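Local coordinates for protein disulfide isomerase (Pseudomonas aeruginosa, PDB 4N30), which probably acts as a DsbA-type thiol-disulfide oxidoreductase with a thioredoxin fold, and may have isomerase activity, at residues 70-75 and 184-189; 197-200 and 206-209. All coordinates share one frame; numbering follows the deposited sequence. Where two conformers were deposited one is given.

Contact 1: 70-75 and 184-189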
loop_
_atom_site.group_PDB
_atom_site.type_symbol
_atom_site.label_atom_id
_atom_site.label_comp_id
_atom_site.label_asym_id
_atom_site.label_seq_id
_atom_site.Cartn_x
_atom_site.Cartn_y
_atom_site.Cartn_z
ATOM N N LYS A 70 5.150 -8.653 -2.884
ATOM C CA LYS A 70 5.068 -9.609 -1.846
ATOM C C LYS A 70 6.350 -9.740 -0.983
ATOM O O LYS A 70 6.284 -9.780 0.230
ATOM C CB LYS A 70 4.678 -10.995 -2.481
ATOM C CG LYS A 70 4.656 -12.123 -1.432
ATOM C CD LYS A 70 4.141 -13.428 -2.006
ATOM C CE LYS A 70 4.109 -14.451 -0.932
ATOM N NZ LYS A 70 3.423 -15.762 -1.232
ATOM N N VAL A 71 7.505 -9.749 -1.618
ATOM C CA VAL A 71 8.708 -9.873 -0.768
ATOM C C VAL A 71 9.108 -8.510 -0.173
ATOM O O VAL A 71 9.713 -8.416 0.867
ATOM C CB VAL A 71 9.861 -10.545 -1.537
ATOM C CG1 VAL A 71 10.210 -9.728 -2.770
ATOM C CG2 VAL A 71 11.101 -10.747 -0.677
ATOM N N TYR A 72 8.788 -7.426 -0.858
ATOM C CA TYR A 72 9.295 -6.129 -0.404
ATOM C C TYR A 72 8.466 -5.552 0.689
ATOM O O TYR A 72 9.046 -4.885 1.610
ATOM C CB TYR A 72 9.262 -5.130 -1.625
ATOM C CG TYR A 72 9.898 -3.831 -1.336
ATOM C CD1 TYR A 72 11.301 -3.759 -1.026
ATOM C CD2 TYR A 72 9.187 -2.670 -1.406
ATOM C CE1 TYR A 72 11.891 -2.533 -0.751
ATOM C CE2 TYR A 72 9.819 -1.430 -1.195
ATOM C CZ TYR A 72 11.173 -1.405 -0.877
ATOM O OH TYR A 72 11.706 -0.125 -0.625
ATOM N N THR A 73 7.133 -5.756 0.682
ATOM C CA THR A 73 6.325 -5.017 1.642
ATOM C C THR A 73 6.706 -5.345 3.142
ATOM O O THR A 73 6.854 -4.423 3.914
ATOM C CB THR A 73 4.852 -5.275 1.352
ATOM O OG1 THR A 73 4.509 -4.785 0.031
ATOM C CG2 THR A 73 3.944 -4.507 2.301
ATOM N N PRO A 74 6.861 -6.614 3.534
ATOM C CA PRO A 74 7.239 -6.881 4.919
ATOM C C PRO A 74 8.593 -6.284 5.277
ATOM O O PRO A 74 8.840 -5.829 6.425
ATOM C CB PRO A 74 7.224 -8.395 5.027
ATOM C CG PRO A 74 6.968 -8.959 3.666
ATOM C CD PRO A 74 6.599 -7.851 2.740
ATOM N N ARG A 75 9.508 -6.226 4.318
ATOM C CA ARG A 75 10.884 -5.739 4.577
ATOM C C ARG A 75 10.776 -4.216 4.757
ATOM O O ARG A 75 11.414 -3.645 5.680
ATOM C CB ARG A 75 11.843 -6.053 3.436
ATOM C CG ARG A 75 11.995 -7.534 3.194
ATOM C CD ARG A 75 12.928 -7.782 2.056
ATOM N NE ARG A 75 13.144 -9.191 1.929
ATOM C CZ ARG A 75 13.960 -9.705 1.026
ATOM N NH1 ARG A 75 14.663 -8.899 0.208
ATOM N NH2 ARG A 75 14.076 -11.015 0.963
ATOM N N PRO A 184 6.772 -2.583 -6.975
ATOM C CA PRO A 184 6.432 -1.381 -6.172
ATOM C C PRO A 184 7.105 -0.151 -6.717
ATOM O O PRO A 184 8.254 -0.199 -7.292
ATOM C CB PRO A 184 7.035 -1.728 -4.784
ATOM C CG PRO A 184 8.257 -2.599 -5.136
ATOM C CD PRO A 184 7.790 -3.433 -6.284
ATOM N N THR A 185 6.447 0.968 -6.627
ATOM C CA THR A 185 7.106 2.285 -6.889
ATOM C C THR A 185 6.819 3.112 -5.652
ATOM O O THR A 185 5.707 3.062 -5.084
ATOM C CB THR A 185 6.513 2.973 -8.096
ATOM O OG1 THR A 185 6.910 2.241 -9.259
ATOM C CG2 THR A 185 7.062 4.420 -8.266
ATOM N N LEU A 186 7.835 3.796 -5.158
ATOM C CA LEU A 186 7.708 4.672 -3.965
ATOM C C LEU A 186 7.619 6.120 -4.332
ATOM O O LEU A 186 8.381 6.529 -5.190
ATOM C CB LEU A 186 8.879 4.432 -3.016
ATOM C CG LEU A 186 9.188 2.982 -2.720
ATOM C CD1 LEU A 186 10.342 2.934 -1.665
ATOM C CD2 LEU A 186 7.953 2.225 -2.194
ATOM N N VAL A 187 6.762 6.827 -3.645
ATOM C CA VAL A 187 6.813 8.309 -3.667
ATOM C C VAL A 187 7.074 8.670 -2.202
ATOM O O VAL A 187 6.170 8.474 -1.386
ATOM C CB VAL A 187 5.539 8.946 -4.234
ATOM C CG1 VAL A 187 5.657 10.495 -4.061
ATOM C CG2 VAL A 187 5.346 8.606 -5.697
ATOM N N ILE A 188 8.256 9.241 -1.925
ATOM C CA ILE A 188 8.588 9.583 -0.533
ATOM C C ILE A 188 8.360 11.080 -0.407
ATOM O O ILE A 188 8.945 11.845 -1.138
ATOM C CB ILE A 188 10.026 9.233 -0.197
ATOM C CG1 ILE A 188 10.323 7.751 -0.501
ATOM C CG2 ILE A 188 10.307 9.640 1.273
ATOM C CD1 ILE A 188 11.734 7.285 -0.152
ATOM N N ARG A 189 7.459 11.480 0.497
ATOM C CA ARG A 189 7.087 12.875 0.699
ATOM C C ARG A 189 7.699 13.325 2.026
ATOM O O ARG A 189 7.578 12.669 3.073
ATOM C CB ARG A 189 5.597 12.970 0.705
ATOM C CG ARG A 189 5.146 14.441 0.941
ATOM C CD ARG A 189 3.709 14.679 0.609
ATOM N NE ARG A 189 3.420 14.128 -0.723
ATOM C CZ ARG A 189 3.755 14.629 -1.912
ATOM N NH1 ARG A 189 4.403 15.789 -2.032
ATOM N NH2 ARG A 189 3.396 13.949 -3.026
#
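The cis-proline loop of the thioredoxin fold meets the helix that begins at the CxxC motif: Pro184, with a cis peptide bond before it, packs against Tyr72 of helix 67-81. Its ring carbon CG lies 3.8 Å from CD2 of Tyr72, and its CB stands 4.1 Å from that same CD2, so one corner of the phenol ring is taken up by the pyrrolidine. The two side chains approach at a slant, and the ring reaches across from the helix because Tyr72 CG swings anti to its backbone nitrogen (chi1 -173°).

Two residues further along, where strand 185-190 has begun, Leu186 meets the phenol from the opposite direction. Its CD2 sits near the plane of the ring, at the edge, 4.2 Å from Tyr72 CE2; its other methyl, CD1, comes to 3.5 Å from Tyr72 OH. That hydroxyl is hydrogen-bonded to the backbone oxygen of Ala203, which holds the far end of the ring while its edge rests on the leucine.

In thioredoxin-like proteins a cis-proline of this kind stands beside the CxxC at the start of the helix. Pro184 fits that pattern, since its side chain also touches the Cys66-Cys69 motif, and the cysteines are probably the redox pair. Met202, from a loop, touches both Tyr72 and Pro184. Leu186 also packs on Ile58 of the neighbouring strand 56-62, part of the apolar layer between helices and sheet.

Contact 2: 197-200 and 206-209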
loop_
_atom_site.group_PDB
_atom_site.type_symbol
_atom_site.label_atom_id
_atom_site.label_comp_id
_atom_site.label_asym_id
_atom_site.label_seq_id
_atom_site.Cartn_x
_atom_site.Cartn_y
_atom_site.Cartn_z
ATOM N N VAL A 197 9.886 12.648 -3.819
ATOM C CA VAL A 197 10.746 12.028 -4.800
ATOM C C VAL A 197 10.220 10.629 -5.098
ATOM O O VAL A 197 9.789 9.889 -4.203
ATOM C CB VAL A 197 12.191 12.010 -4.300
ATOM C CG1 VAL A 197 12.423 11.185 -3.025
ATOM C CG2 VAL A 197 13.152 11.436 -5.326
ATOM N N LYS A 198 10.319 10.208 -6.347
ATOM C CA LYS A 198 9.822 8.893 -6.782
ATOM C C LYS A 198 11.005 7.958 -6.954
ATOM O O LYS A 198 12.103 8.310 -7.544
ATOM C CB LYS A 198 9.074 9.108 -8.076
ATOM C CG LYS A 198 8.490 7.793 -8.541
ATOM C CD LYS A 198 8.063 7.745 -9.999
ATOM C CE LYS A 198 7.184 8.869 -10.451
ATOM N NZ LYS A 198 7.282 9.150 -11.962
ATOM N N LEU A 199 10.861 6.711 -6.589
ATOM C CA LEU A 199 11.878 5.679 -6.769
ATOM C C LEU A 199 11.128 4.481 -7.305
ATOM O O LEU A 199 10.190 3.978 -6.702
ATOM C CB LEU A 199 12.526 5.251 -5.463
ATOM C CG LEU A 199 13.046 6.339 -4.488
ATOM C CD1 LEU A 199 13.332 5.766 -3.117
ATOM C CD2 LEU A 199 14.334 6.832 -5.116
ATOM N N GLU A 200 11.565 3.938 -8.424
ATOM C CA GLU A 200 10.958 2.722 -8.990
ATOM C C GLU A 200 11.676 1.550 -8.495
ATOM O O GLU A 200 12.892 1.526 -8.772
ATOM C CB GLU A 200 10.905 2.789 -10.535
ATOM C CG GLU A 200 10.265 1.427 -11.094
ATOM C CD GLU A 200 9.721 1.548 -12.519
ATOM O OE1 GLU A 200 9.265 2.664 -12.920
ATOM O OE2 GLU A 200 9.950 0.501 -13.198
ATOM N N THR A 206 20.035 1.889 1.413
ATOM C CA THR A 206 20.888 2.950 0.905
ATOM C C THR A 206 20.070 3.914 0.020
ATOM O O THR A 206 20.228 5.139 0.003
ATOM C CB THR A 206 22.048 2.410 0.136
ATOM O OG1 THR A 206 22.683 1.464 1.023
ATOM C CG2 THR A 206 22.990 3.539 -0.339
ATOM N N THR A 207 19.223 3.318 -0.829
ATOM C CA THR A 207 18.309 4.044 -1.679
ATOM C C THR A 207 17.346 4.906 -0.833
ATOM O O THR A 207 17.148 6.105 -1.141
ATOM C CB THR A 207 17.615 3.090 -2.644
ATOM O OG1 THR A 207 18.662 2.434 -3.415
ATOM C CG2 THR A 207 16.681 3.885 -3.552
ATOM N N LEU A 208 16.747 4.347 0.201
ATOM C CA LEU A 208 15.830 5.091 1.008
ATOM C C LEU A 208 16.550 6.263 1.691
ATOM O O LEU A 208 16.049 7.389 1.737
ATOM C CB LEU A 208 15.178 4.204 2.079
ATOM C CG LEU A 208 14.241 3.127 1.511
ATOM C CD1 LEU A 208 13.720 2.251 2.619
ATOM C CD2 LEU A 208 13.083 3.667 0.716
ATOM N N LEU A 209 17.691 5.960 2.311
ATOM C CA LEU A 209 18.442 7.024 3.031
ATOM C C LEU A 209 18.852 8.098 2.104
ATOM O O LEU A 209 18.842 9.302 2.428
ATOM C CB LEU A 209 19.706 6.440 3.721
ATOM C CG LEU A 209 19.388 5.507 4.899
ATOM C CD1 LEU A 209 20.651 4.760 5.334
ATOM C CD2 LEU A 209 18.736 6.304 6.017
#
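Leu199, on the outermost strand 196-200, reaches for Thr207 and Leu208 in the first turn of helix 205-216, joining the closing strand and helix of the thioredoxin fold across a short connection. The tighter part is methyl against methyl. Thr207 CG2 lies 3.9 Å from Leu199 CD1 and 4.1 Å from Leu199 CD2, set into the fork of the leucine, and the two side chains run past each other in opposite directions. What brings CG2 to the strand is the threonine torsion: OG1 stands beside the backbone nitrogen (chi1 -58°), which sends the methyl anti to it.

Leu208 adds a looser touch on the inner side. Its CB heads off from the strand, yet CD2 comes back to 4.4 Å from Leu199 CD1. Leu208, itself buried, also touches Leu186 of the next strand and Leu76 and Trp79 of helix 67-81.

The solvent side belongs to Thr207, which is partly exposed at the rim of the contact, as is Leu199 opposite it; the residues flanking Leu199 on the strand, Lys198 and Glu200, are exposed. Thr207 is held from its backbone, where its N donates to Asp204 OD1. With only carbon meeting carbon between strand and helix, the fit depends on shape and on shielding methyls from water, not on directed bonds.

How the contacts relate
Contact 1 lies in the interior, with all of its touching residues buried, while contact 2 sits about 10 Å away, centre to centre, near the sheet's outer border and partly open to solvent. Strands 185-190 and 196-200 are antiparallel neighbours, so the two join directly: Leu186 N probably bonds to Leu199 O, and Ile188 N to Val197 O. Both pack a helix on the sheet by apolar side chains, contact 1 partly through the loop residue Pro184, but helix 67-81 brings a tyrosine whose hydroxyl is anchored elsewhere, whereas in contact 2 helix 205-216 contributes only methyl groups. Leu208 bridges the hydrophobic layer between the two contacts.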